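Local coordinates for hemolysin-related protein (PDB 6MLT) that is a secreted biofilm matrix protein that binds calcium and probably carbohydrate, and is thought to help Vibrio cholerae biofilms adhere to surfaces, at residues 213-218 / 252-258; 181-186 / 198-202; 368-373 / 425-431; 319-323 / 336-342. One frame throughout, in Å; residues are numbered along the deposited sequence.

Contact 1. Residues 213-218 / 252-258; sequences WQYQAN and EIAVLEH
Leu256 lays its CD2 methyl over one face of the Tyr215 ring, 3.9 Å from the ring centroid, in a CH-pi contact at the seam between two successive four-stranded blades of the beta-propeller. Tyr215 follows outer strand 211-214 of one blade, while Leu256 belongs to strand 252-256, the third of the next. The other leucine methyl, CD1, reaches the Tyr215 CB and CG atoms and, more loosely, CH2 of Trp213 at 4.3 Å, and the CB of Ala254 lies near the phenol end. With CG anti to the backbone N (chi1 180°), the tyrosine ring extends across the seam and carries its hydroxyl to the polar edge. At the far end of the apolar patch, Trp213 NE1 makes a weak, bent bond to His258 O (3.2 Å, 132° at the hydrogen). The other end is more polar. Glu252 approaches the phenol from the opposite direction, its carboxylate plane turned 88° from the ring, and OE2 accepts a very short bond of 2.5 Å from Tyr215 OH. Its second oxygen, OE1, forms a salt bridge with Arg265 of strand 262-266, so the carboxylate probably keeps its negative charge. Two waters continue the polar edge: one lies within hydrogen-bonding distance of Tyr215 OH, Gln216 O and Glu252 OE1, the last at 2.6 Å, and a second, also near OE1, accepts from Asn218 N at 2.9 Å.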
loop_
_atom_site.group_PDB
_atom_site.type_symbol
_atom_site.label_atom_id
_atom_site.label_comp_id
_atom_site.label_asym_id
_atom_site.label_seq_id
_atom_site.Cartn_x
_atom_site.Cartn_y
_atom_site.Cartn_z
ATOM N N TRP A 213 20.698 7.407 4.690
ATOM C CA TRP A 213 20.722 8.554 3.798
ATOM C C TRP A 213 19.656 9.541 4.238
ATOM O O TRP A 213 18.823 9.253 5.100
ATOM C CB TRP A 213 20.520 8.145 2.338
ATOM C CG TRP A 213 19.311 7.309 2.025
ATOM C CD1 TRP A 213 19.290 5.968 1.778
ATOM C CD2 TRP A 213 17.958 7.762 1.873
ATOM N NE1 TRP A 213 18.011 5.557 1.491
ATOM C CE2 TRP A 213 17.174 6.638 1.540
ATOM C CE3 TRP A 213 17.333 9.007 1.991
ATOM C CZ2 TRP A 213 15.800 6.718 1.326
ATOM C CZ3 TRP A 213 15.964 9.088 1.778
ATOM C CH2 TRP A 213 15.210 7.943 1.453
ATOM N N GLN A 214 19.691 10.714 3.621
ATOM C CA GLN A 214 18.801 11.792 4.012
ATOM C C GLN A 214 18.446 12.619 2.789
ATOM O O GLN A 214 19.336 13.044 2.049
ATOM C CB GLN A 214 19.464 12.666 5.074
ATOM C CG GLN A 214 18.594 13.753 5.631
ATOM C CD GLN A 214 19.203 14.360 6.876
ATOM O OE1 GLN A 214 19.410 13.668 7.876
ATOM N NE2 GLN A 214 19.530 15.646 6.812
ATOM N N TYR A 215 17.152 12.834 2.579
ATOM C CA TYR A 215 16.687 13.717 1.518
ATOM C C TYR A 215 16.774 15.156 2.004
ATOM O O TYR A 215 16.188 15.503 3.033
ATOM C CB TYR A 215 15.255 13.368 1.121
ATOM C CG TYR A 215 14.705 14.248 0.023
ATOM C CD1 TYR A 215 15.309 14.280 -1.222
ATOM C CD2 TYR A 215 13.590 15.049 0.233
ATOM C CE1 TYR A 215 14.825 15.082 -2.233
ATOM C CE2 TYR A 215 13.092 15.859 -0.779
ATOM C CZ TYR A 215 13.721 15.866 -2.008
ATOM O OH TYR A 215 13.254 16.653 -3.026
ATOM N N GLN A 216 17.502 15.988 1.268
ATOM C CA GLN A 216 17.667 17.395 1.622
ATOM C C GLN A 216 16.450 18.170 1.133
ATOM O O GLN A 216 16.215 18.284 -0.075
ATOM C CB GLN A 216 18.955 17.950 1.017
ATOM N N ALA A 217 15.675 18.697 2.070
ATOM C CA ALA A 217 14.490 19.481 1.773
ATOM C C ALA A 217 14.646 20.877 2.362
ATOM O O ALA A 217 15.546 21.148 3.157
ATOM C CB ALA A 217 13.233 18.805 2.328
ATOM N N ASN A 218 13.740 21.767 1.965
ATOM C CA ASN A 218 13.783 23.158 2.390
ATOM C C ASN A 218 13.023 23.413 3.689
ATOM O O ASN A 218 13.063 24.536 4.203
ATOM C CB ASN A 218 13.230 24.040 1.264
ATOM C CG ASN A 218 13.998 23.859 -0.041
ATOM O OD1 ASN A 218 13.425 23.552 -1.095
ATOM N ND2 ASN A 218 15.301 24.035 0.032
ATOM N N GLU A 252 7.024 21.108 -1.359
ATOM C CA GLU A 252 7.176 20.219 -2.499
ATOM C C GLU A 252 6.446 18.913 -2.235
ATOM O O GLU A 252 6.074 18.592 -1.102
ATOM C CB GLU A 252 8.651 19.940 -2.804
ATOM C CG GLU A 252 9.373 19.120 -1.747
ATOM C CD GLU A 252 10.822 18.861 -2.125
ATOM O OE1 GLU A 252 11.694 19.687 -1.780
ATOM O OE2 GLU A 252 11.084 17.838 -2.793
ATOM N N ILE A 253 6.216 18.188 -3.323
ATOM C CA ILE A 253 5.906 16.767 -3.293
ATOM C C ILE A 253 6.973 16.074 -4.126
ATOM O O ILE A 253 7.387 16.593 -5.169
ATOM C CB ILE A 253 4.497 16.457 -3.833
ATOM C CG1 ILE A 253 4.243 14.951 -3.759
ATOM C CG2 ILE A 253 4.347 16.952 -5.267
ATOM C CD1 ILE A 253 2.830 14.587 -3.441
ATOM N N ALA A 254 7.442 14.925 -3.657
ATOM C CA ALA A 254 8.544 14.267 -4.337
ATOM C C ALA A 254 8.382 12.761 -4.234
ATOM O O ALA A 254 7.798 12.241 -3.279
ATOM C CB ALA A 254 9.899 14.695 -3.762
ATOM N N VAL A 255 8.895 12.071 -5.242
ATOM C CA VAL A 255 8.998 10.617 -5.237
ATOM C C VAL A 255 10.476 10.275 -5.208
ATOM O O VAL A 255 11.240 10.702 -6.086
ATOM C CB VAL A 255 8.309 9.989 -6.454
ATOM C CG1 VAL A 255 8.509 8.479 -6.453
ATOM C CG2 VAL A 255 6.827 10.335 -6.457
ATOM N N LEU A 256 10.872 9.503 -4.208
ATOM C CA LEU A 256 12.250 9.086 -4.029
ATOM C C LEU A 256 12.378 7.597 -4.315
ATOM O O LEU A 256 11.459 6.818 -4.050
ATOM C CB LEU A 256 12.726 9.365 -2.605
ATOM C CG LEU A 256 12.464 10.770 -2.067
ATOM C CD1 LEU A 256 12.924 10.866 -0.630
ATOM C CD2 LEU A 256 13.159 11.803 -2.931
ATOM N N GLU A 257 13.524 7.217 -4.868
ATOM C CA GLU A 257 13.887 5.819 -5.013
ATOM C C GLU A 257 14.345 5.266 -3.663
ATOM O O GLU A 257 14.559 6.004 -2.699
ATOM C CB GLU A 257 14.991 5.661 -6.055
ATOM C CG GLU A 257 14.704 6.332 -7.400
ATOM C CD GLU A 257 13.621 5.627 -8.202
ATOM O OE1 GLU A 257 13.169 4.543 -7.778
ATOM O OE2 GLU A 257 13.227 6.156 -9.266
ATOM N N HIS A 258 14.516 3.944 -3.606
ATOM C CA HIS A 258 14.852 3.289 -2.345
ATOM C C HIS A 258 16.186 3.762 -1.778
ATOM O O HIS A 258 16.412 3.631 -0.570
ATOM C CB HIS A 258 14.887 1.772 -2.536
ATOM C CG HIS A 258 16.055 1.299 -3.342
ATOM N ND1 HIS A 258 16.102 1.399 -4.718
ATOM C CD2 HIS A 258 17.229 0.739 -2.966
ATOM C CE1 HIS A 258 17.252 0.915 -5.152
ATOM N NE2 HIS A 258 17.955 0.510 -4.109
HETATM O O HOH W 1 14.273 19.544 -1.907
HETATM O O HOH W 2 11.489 21.414 0.252
#

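Contact 2. Residues 181-186 / 198-202; sequences WAPSSI and VFANG
This is the root of a beta hairpin: strands 185-188 and 197-200 are the first two of a four-stranded antiparallel propeller blade, and the loop between them and the start of the second strand bind a sodium ion, through residues from Asp189 to Glu197. Ile186 and Phe199 form a hydrogen-bonded antiparallel pair. Ile186 N gives to Phe199 O at 3.0 Å (160°), and Phe199 N returns the bond to Ile186 O at 2.8 Å (169°). Their side chains leave the sheet side by side, with Ile186 CG1 4.2 Å from Phe199 CB; CG1 sits between the backbone N and carbonyl carbon of Ile186 (chi1 64°), which turns it to the phenylalanine. Both residues continue onto Leu237 of the next blade. Toward the open end of the hairpin, the direct amide pairing stops. Ala182 CB wedges against Asn201 CB at 3.7 Å and against Ala200 CB at 3.8 Å, while Ser185 OG rests on the Ala200 methyl. Asn201 N instead gives its proton to a water at 2.9 Å, which lies near Ser184 O, and another water lies between Ser184 OG and Phe199 O. Asn201 ND2 reaches Trp181 O only through a weak bond, its OD1 being used by Val221 N. The chemistry therefore implies a graded join: firm backbone pairing near the sodium-binding loop, then methyl packing and bridging water where the two chains part.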
loop_
_atom_site.group_PDB
_atom_site.type_symbol
_atom_site.label_atom_id
_atom_site.label_comp_id
_atom_site.label_asym_id
_atom_site.label_seq_id
_atom_site.Cartn_x
_atom_site.Cartn_y
_atom_site.Cartn_z
ATOM N N TRP A 181 12.797 15.681 16.397
ATOM C CA TRP A 181 11.356 15.661 16.179
ATOM C C TRP A 181 11.007 15.381 14.725
ATOM O O TRP A 181 11.525 16.022 13.803
ATOM C CB TRP A 181 10.743 16.989 16.602
ATOM C CG TRP A 181 9.288 17.077 16.257
ATOM C CD1 TRP A 181 8.261 16.449 16.891
ATOM C CD2 TRP A 181 8.703 17.826 15.190
ATOM N NE1 TRP A 181 7.067 16.767 16.290
ATOM C CE2 TRP A 181 7.312 17.609 15.241
ATOM C CE3 TRP A 181 9.217 18.665 14.198
ATOM C CZ2 TRP A 181 6.432 18.202 14.343
ATOM C CZ3 TRP A 181 8.346 19.250 13.311
ATOM C CH2 TRP A 181 6.967 19.014 13.384
ATOM N N ALA A 182 10.103 14.430 14.533
ATOM C CA ALA A 182 9.583 14.114 13.212
ATOM C C ALA A 182 8.069 13.957 13.306
ATOM O O ALA A 182 7.593 13.100 14.063
ATOM C CB ALA A 182 10.227 12.840 12.664
ATOM N N PRO A 183 7.273 14.753 12.589
ATOM C CA PRO A 183 5.818 14.551 12.663
ATOM C C PRO A 183 5.386 13.191 12.156
ATOM O O PRO A 183 4.332 12.696 12.573
ATOM C CB PRO A 183 5.244 15.689 11.804
ATOM C CG PRO A 183 6.366 16.144 10.933
ATOM C CD PRO A 183 7.637 15.884 11.718
ATOM N N SER A 184 6.182 12.568 11.287
ATOM C CA SER A 184 5.830 11.323 10.627
ATOM C C SER A 184 7.003 10.357 10.599
ATOM O O SER A 184 8.120 10.734 10.227
ATOM C CB SER A 184 5.396 11.580 9.177
ATOM O OG SER A 184 5.293 10.356 8.478
ATOM N N SER A 185 6.725 9.099 10.924
ATOM C CA SER A 185 7.676 8.006 10.766
ATOM C C SER A 185 6.964 6.823 10.130
ATOM O O SER A 185 5.808 6.549 10.457
ATOM C CB SER A 185 8.275 7.560 12.118
ATOM O OG SER A 185 8.744 8.656 12.879
ATOM N N ILE A 186 7.652 6.115 9.226
ATOM C CA ILE A 186 7.165 4.844 8.702
ATOM C C ILE A 186 8.334 3.871 8.613
ATOM O O ILE A 186 9.502 4.260 8.653
ATOM C CB ILE A 186 6.482 4.976 7.318
ATOM C CG1 ILE A 186 7.473 5.444 6.246
ATOM C CG2 ILE A 186 5.301 5.935 7.393
ATOM C CD1 ILE A 186 6.983 5.164 4.823
ATOM N N VAL A 198 13.695 2.755 8.973
ATOM C CA VAL A 198 12.781 3.759 9.507
ATOM C C VAL A 198 13.017 5.061 8.756
ATOM O O VAL A 198 14.145 5.567 8.712
ATOM C CB VAL A 198 12.975 3.957 11.021
ATOM C CG1 VAL A 198 12.054 5.044 11.543
ATOM C CG2 VAL A 198 12.716 2.663 11.769
ATOM N N PHE A 199 11.959 5.611 8.173
ATOM C CA PHE A 199 12.029 6.881 7.461
ATOM C C PHE A 199 11.280 7.933 8.261
ATOM O O PHE A 199 10.078 7.788 8.513
ATOM C CB PHE A 199 11.442 6.776 6.056
ATOM C CG PHE A 199 11.545 8.049 5.279
ATOM C CD1 PHE A 199 12.745 8.424 4.707
ATOM C CD2 PHE A 199 10.454 8.894 5.157
ATOM C CE1 PHE A 199 12.851 9.603 4.000
ATOM C CE2 PHE A 199 10.553 10.076 4.452
ATOM C CZ PHE A 199 11.753 10.433 3.875
ATOM N N ALA A 200 11.983 8.998 8.643
ATOM C CA ALA A 200 11.393 10.034 9.477
ATOM C C ALA A 200 12.039 11.369 9.139
ATOM O O ALA A 200 13.260 11.519 9.254
ATOM C CB ALA A 200 11.567 9.704 10.964
ATOM N N ASN A 201 11.216 12.324 8.709
ATOM C CA ASN A 201 11.652 13.692 8.442
ATOM C C ASN A 201 12.844 13.721 7.487
ATOM O O ASN A 201 13.832 14.427 7.701
ATOM C CB ASN A 201 11.974 14.416 9.752
ATOM C CG ASN A 201 12.126 15.916 9.575
ATOM O OD1 ASN A 201 11.910 16.462 8.489
ATOM N ND2 ASN A 201 12.494 16.592 10.652
ATOM N N GLY A 202 12.738 12.948 6.407
ATOM C CA GLY A 202 13.735 12.959 5.364
ATOM C C GLY A 202 14.909 12.028 5.578
ATOM O O GLY A 202 15.675 11.801 4.631
HETATM O O HOH W 3 7.725 9.540 7.194
HETATM O O HOH W 4 8.862 11.821 7.093
#

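Contact 3. Residues 368-373 / 425-431; sequences YGVLEM and QVNAVQF
Asn427 ND2 and Val370 N supply the two firm polar links. The asparagine amide donates to Tyr368 O at 2.9 Å, with the acceptor close to the amide plane and the donor tilted from the carbonyl plane. CG of Asn427 lies beside its own backbone N (chi1 -60°), which swings the amide back to the tyrosine carbonyl, and OD1 is taken by Lys415 N, so both ends of the amide are held and its rotation is fixed. One step along, Val370 N gives to Val426 O at 2.9 Å, a straight bond (163°) that arrives in the carbonyl plane. Between these links the chain turns a corner at Gly369, whose CA comes within 3.7 Å of Asn427 CA; the absence of a side chain there lets the backbones approach this closely. Both chains are also kinked by classic beta bulges, Leu371 and Glu372 facing Thr358, and Asn427 and Ala428 facing Trp413. Beyond the polar corner the contact becomes apolar. Val370 CG2 lies 4.0 Å from Val426 CG1 and 4.1 Å from Val429 CG1, filling the angle between the two strands. Met373 runs down alongside: its SD is 4.3 Å from Val429 CG2 and meets the Phe431 ring at its edge, 4.2 Å from CZ, in a Met-aromatic contact. Val326 and Ile329 of strand 326-330 close over Val370 and Met373 from a third sheet. Three four-stranded sheets converging on one apolar interior are the hallmark of the beta-prism lectin fold.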
loop_
_atom_site.group_PDB
_atom_site.type_symbol
_atom_site.label_atom_id
_atom_site.label_comp_id
_atom_site.label_asym_id
_atom_site.label_seq_id
_atom_site.Cartn_x
_atom_site.Cartn_y
_atom_site.Cartn_z
ATOM N N TYR A 368 12.705 -37.370 -33.313
ATOM C CA TYR A 368 12.419 -36.056 -33.880
ATOM C C TYR A 368 12.026 -35.085 -32.773
ATOM O O TYR A 368 11.117 -35.371 -31.988
ATOM C CB TYR A 368 11.295 -36.149 -34.907
ATOM C CG TYR A 368 11.668 -36.904 -36.162
ATOM C CD1 TYR A 368 11.514 -38.282 -36.241
ATOM C CD2 TYR A 368 12.162 -36.238 -37.272
ATOM C CE1 TYR A 368 11.852 -38.980 -37.391
ATOM C CE2 TYR A 368 12.499 -36.924 -38.428
ATOM C CZ TYR A 368 12.345 -38.291 -38.479
ATOM O OH TYR A 368 12.682 -38.972 -39.628
ATOM N N GLY A 369 12.683 -33.934 -32.729
ATOM C CA GLY A 369 12.348 -32.965 -31.706
ATOM C C GLY A 369 13.050 -31.643 -31.920
ATOM O O GLY A 369 13.602 -31.373 -32.986
ATOM N N VAL A 370 13.011 -30.813 -30.882
ATOM C CA VAL A 370 13.680 -29.517 -30.910
ATOM C C VAL A 370 15.142 -29.711 -30.525
ATOM O O VAL A 370 15.453 -30.167 -29.417
ATOM C CB VAL A 370 12.984 -28.515 -29.976
ATOM C CG1 VAL A 370 13.743 -27.198 -29.931
ATOM C CG2 VAL A 370 11.549 -28.284 -30.444
ATOM N N LEU A 371 16.042 -29.354 -31.441
ATOM C CA LEU A 371 17.478 -29.545 -31.273
ATOM C C LEU A 371 18.147 -28.308 -30.697
ATOM O O LEU A 371 19.073 -28.425 -29.887
ATOM C CB LEU A 371 18.119 -29.904 -32.618
ATOM C CG LEU A 371 17.423 -31.027 -33.383
ATOM C CD1 LEU A 371 18.053 -31.208 -34.756
ATOM C CD2 LEU A 371 17.466 -32.339 -32.601
ATOM N N GLU A 372 17.688 -27.123 -31.089
ATOM C CA GLU A 372 18.315 -25.894 -30.631
ATOM C C GLU A 372 17.314 -24.753 -30.693
ATOM O O GLU A 372 16.441 -24.714 -31.566
ATOM C CB GLU A 372 19.557 -25.544 -31.468
ATOM C CG GLU A 372 20.351 -24.357 -30.917
ATOM C CD GLU A 372 21.276 -23.739 -31.931
ATOM O OE1 GLU A 372 22.350 -24.318 -32.195
ATOM O OE2 GLU A 372 20.922 -22.667 -32.466
ATOM N N MET A 373 17.452 -23.825 -29.748
ATOM C CA MET A 373 16.788 -22.535 -29.818
ATOM C C MET A 373 17.833 -21.462 -29.575
ATOM O O MET A 373 18.671 -21.599 -28.679
ATOM C CB MET A 373 15.649 -22.427 -28.796
ATOM C CG MET A 373 14.527 -23.422 -29.033
ATOM S SD MET A 373 13.106 -23.093 -27.980
ATOM C CE MET A 373 13.802 -23.355 -26.354
ATOM N N GLN A 425 12.679 -35.394 -24.346
ATOM C CA GLN A 425 13.121 -34.043 -24.672
ATOM C C GLN A 425 11.921 -33.217 -25.112
ATOM O O GLN A 425 10.788 -33.705 -25.156
ATOM C CB GLN A 425 14.204 -34.056 -25.761
ATOM C CG GLN A 425 13.719 -34.514 -27.134
ATOM C CD GLN A 425 14.650 -34.063 -28.247
ATOM O OE1 GLN A 425 14.646 -32.893 -28.638
ATOM N NE2 GLN A 425 15.471 -34.976 -28.738
ATOM N N VAL A 426 12.178 -31.950 -25.433
ATOM C CA VAL A 426 11.157 -31.091 -26.018
ATOM C C VAL A 426 11.025 -31.437 -27.496
ATOM O O VAL A 426 11.986 -31.308 -28.265
ATOM C CB VAL A 426 11.501 -29.610 -25.821
ATOM C CG1 VAL A 426 10.524 -28.730 -26.571
ATOM C CG2 VAL A 426 11.494 -29.270 -24.337
ATOM N N ASN A 427 9.826 -31.863 -27.902
ATOM C CA ASN A 427 9.602 -32.279 -29.277
ATOM C C ASN A 427 8.953 -31.201 -30.137
ATOM O O ASN A 427 9.121 -31.230 -31.364
ATOM C CB ASN A 427 8.751 -33.549 -29.304
ATOM C CG ASN A 427 9.425 -34.707 -28.578
ATOM O OD1 ASN A 427 9.064 -35.050 -27.450
ATOM N ND2 ASN A 427 10.428 -35.299 -29.217
ATOM N N ALA A 428 8.230 -30.258 -29.536
ATOM C CA ALA A 428 7.710 -29.113 -30.268
ATOM C C ALA A 428 7.576 -27.938 -29.317
ATOM O O ALA A 428 7.417 -28.108 -28.104
ATOM C CB ALA A 428 6.360 -29.414 -30.926
ATOM N N VAL A 429 7.609 -26.729 -29.887
ATOM C CA VAL A 429 7.454 -25.505 -29.115
ATOM C C VAL A 429 6.611 -24.501 -29.886
ATOM O O VAL A 429 6.515 -24.536 -31.115
ATOM C CB VAL A 429 8.808 -24.855 -28.745
ATOM C CG1 VAL A 429 9.594 -25.751 -27.826
ATOM C CG2 VAL A 429 9.606 -24.537 -30.005
ATOM N N GLN A 430 6.020 -23.584 -29.131
ATOM C CA GLN A 430 5.223 -22.495 -29.670
ATOM C C GLN A 430 5.346 -21.331 -28.704
ATOM O O GLN A 430 5.292 -21.528 -27.489
ATOM C CB GLN A 430 3.760 -22.915 -29.851
ATOM C CG GLN A 430 2.823 -21.811 -30.303
ATOM C CD GLN A 430 1.406 -22.319 -30.493
ATOM O OE1 GLN A 430 0.886 -23.066 -29.662
ATOM N NE2 GLN A 430 0.782 -21.938 -31.601
ATOM N N PHE A 431 5.530 -20.131 -29.241
ATOM C CA PHE A 431 5.800 -18.955 -28.428
ATOM C C PHE A 431 4.535 -18.133 -28.234
ATOM O O PHE A 431 3.770 -17.919 -29.178
ATOM C CB PHE A 431 6.890 -18.101 -29.068
ATOM C CG PHE A 431 8.149 -18.859 -29.330
ATOM C CD1 PHE A 431 9.011 -19.168 -28.292
ATOM C CD2 PHE A 431 8.455 -19.297 -30.603
ATOM C CE1 PHE A 431 10.167 -19.892 -28.526
ATOM C CE2 PHE A 431 9.613 -20.021 -30.846
ATOM C CZ PHE A 431 10.466 -20.315 -29.803
#

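Contact 4. Residues 319-323 / 336-342; sequences AIRSG and MIGGSGG
Strand 317-322 and edge strand 336-338 belong to one four-stranded sheet of the beta-prism, separated in it by strand 326-330; glycine-rich loop 339-342 then carries the chain across to the strand on the other side of 317-322. Arg321 fills the arch of that loop. Its NH1 donates to Gly339 O at 2.8 Å, almost straight (175°), and to Gly341 O at 2.9 Å, both oxygens lying in the guanidinium plane at its edge, though the donor is tilted from each carbonyl plane. The bend at chi3 (-81°) turns the guanidinium in among the loop carbonyls. NH2 gives a proton to a water at 2.9 Å that also lies close to Gly339 O. Met336 crosses the arginine obliquely, with SD 3.7 Å from Arg321 NE, and its bent tail brings CE against Arg321 N at 3.4 Å and near the Ala319 methyl. At the loop's end, Gly342 CA sits 3.5 Å from Ser322 O, where backbone angles and close neighbours leave no place for a side chain. One guanidinium nitrogen thus ties together two loop carbonyls and probably helps hold the arch, while Lys421 NZ takes the neighbouring Gly338 O; the arginine's charge probably offsets the mutual repulsion of the two carbonyl dipoles converging on it.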
loop_
_atom_site.group_PDB
_atom_site.type_symbol
_atom_site.label_atom_id
_atom_site.label_comp_id
_atom_site.label_asym_id
_atom_site.label_seq_id
_atom_site.Cartn_x
_atom_site.Cartn_y
_atom_site.Cartn_z
ATOM N N ALA A 319 13.042 -21.155 -17.366
ATOM C CA ALA A 319 14.122 -22.095 -17.107
ATOM C C ALA A 319 14.172 -23.124 -18.230
ATOM O O ALA A 319 13.131 -23.582 -18.712
ATOM C CB ALA A 319 13.918 -22.797 -15.769
ATOM N N ILE A 320 15.382 -23.487 -18.642
ATOM C CA ILE A 320 15.583 -24.441 -19.730
ATOM C C ILE A 320 16.715 -25.381 -19.355
ATOM O O ILE A 320 17.799 -24.931 -18.969
ATOM C CB ILE A 320 15.911 -23.738 -21.057
ATOM C CG1 ILE A 320 14.793 -22.759 -21.431
ATOM C CG2 ILE A 320 16.130 -24.777 -22.165
ATOM C CD1 ILE A 320 15.084 -21.952 -22.703
ATOM N N ARG A 321 16.477 -26.682 -19.485
ATOM C CA ARG A 321 17.542 -27.667 -19.378
ATOM C C ARG A 321 17.858 -28.184 -20.770
ATOM O O ARG A 321 16.951 -28.545 -21.531
ATOM C CB ARG A 321 17.178 -28.815 -18.429
ATOM C CG ARG A 321 17.606 -28.555 -16.977
ATOM C CD ARG A 321 17.506 -29.804 -16.093
ATOM N NE ARG A 321 16.144 -30.062 -15.623
ATOM C CZ ARG A 321 15.286 -30.911 -16.181
ATOM N NH1 ARG A 321 15.622 -31.609 -17.252
ATOM N NH2 ARG A 321 14.070 -31.063 -15.660
ATOM N N SER A 322 19.142 -28.188 -21.115
ATOM C CA SER A 322 19.543 -28.548 -22.463
ATOM C C SER A 322 20.978 -29.044 -22.436
ATOM O O SER A 322 21.769 -28.648 -21.581
ATOM C CB SER A 322 19.412 -27.355 -23.412
ATOM O OG SER A 322 20.307 -26.317 -23.046
ATOM N N GLY A 323 21.287 -29.929 -23.379
ATOM C CA GLY A 323 22.646 -30.362 -23.620
ATOM C C GLY A 323 22.913 -30.343 -25.108
ATOM O O GLY A 323 23.045 -29.269 -25.705
ATOM N N MET A 336 9.257 -28.298 -14.658
ATOM C CA MET A 336 9.768 -28.295 -16.020
ATOM C C MET A 336 9.121 -29.398 -16.845
ATOM O O MET A 336 8.962 -30.531 -16.382
ATOM C CB MET A 336 11.288 -28.450 -16.023
ATOM C CG MET A 336 11.982 -27.282 -15.348
ATOM S SD MET A 336 13.738 -27.296 -15.634
ATOM C CE MET A 336 13.823 -26.615 -17.293
ATOM N N ILE A 337 8.768 -29.053 -18.078
ATOM C CA ILE A 337 8.155 -29.976 -19.025
ATOM C C ILE A 337 9.256 -30.537 -19.907
ATOM O O ILE A 337 9.917 -29.787 -20.629
ATOM C CB ILE A 337 7.088 -29.268 -19.873
ATOM C CG1 ILE A 337 6.129 -28.483 -18.970
ATOM C CG2 ILE A 337 6.348 -30.262 -20.743
ATOM C CD1 ILE A 337 5.531 -29.291 -17.837
ATOM N N GLY A 338 9.443 -31.849 -19.864
ATOM C CA GLY A 338 10.429 -32.508 -20.682
ATOM C C GLY A 338 11.162 -33.572 -19.893
ATOM O O GLY A 338 10.751 -33.966 -18.802
ATOM N N GLY A 339 12.264 -34.035 -20.466
ATOM C CA GLY A 339 13.069 -35.070 -19.860
ATOM C C GLY A 339 13.843 -34.557 -18.656
ATOM O O GLY A 339 13.737 -33.403 -18.237
ATOM N N SER A 340 14.645 -35.456 -18.093
ATOM C CA SER A 340 15.348 -35.189 -16.846
ATOM C C SER A 340 16.789 -34.721 -17.045
ATOM O O SER A 340 17.438 -34.356 -16.058
ATOM C CB SER A 340 15.347 -36.447 -15.971
ATOM O OG SER A 340 15.889 -37.547 -16.681
ATOM N N GLY A 341 17.299 -34.719 -18.276
ATOM C CA GLY A 341 18.694 -34.424 -18.534
ATOM C C GLY A 341 18.933 -32.963 -18.884
ATOM O O GLY A 341 18.032 -32.124 -18.839
ATOM N N GLY A 342 20.182 -32.670 -19.252
ATOM C CA GLY A 342 20.596 -31.331 -19.618
ATOM C C GLY A 342 21.037 -30.501 -18.421
ATOM O O GLY A 342 20.698 -30.775 -17.270
HETATM O O HOH W 5 11.685 -32.528 -16.343
#

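Overall arrangement
The four contacts fall into two pairs, one in the propeller and one in the beta-prism, with centres about 47 to 56 Å apart between pairs. Contacts 1 and 2 share the sheet running from strand 185-188 to strand 211-214 and meet through a probable Tyr215 N to Gly202 O hydrogen bond and Trp213 packing on Phe199; contacts 3 and 4 meet through Met373 and Ile320. Each pair matches a buried member with a partly exposed one. Of the buried two, contact 2 rests on paired backbone bonds, contact 3 on one backbone bond, an asparagine amide and apolar packing. In contacts 1 and 4, charged side chains take over: a carboxylate receives a tyrosine hydroxyl across the seam between blades, whereas a guanidinium gathers loop carbonyls within one sheet.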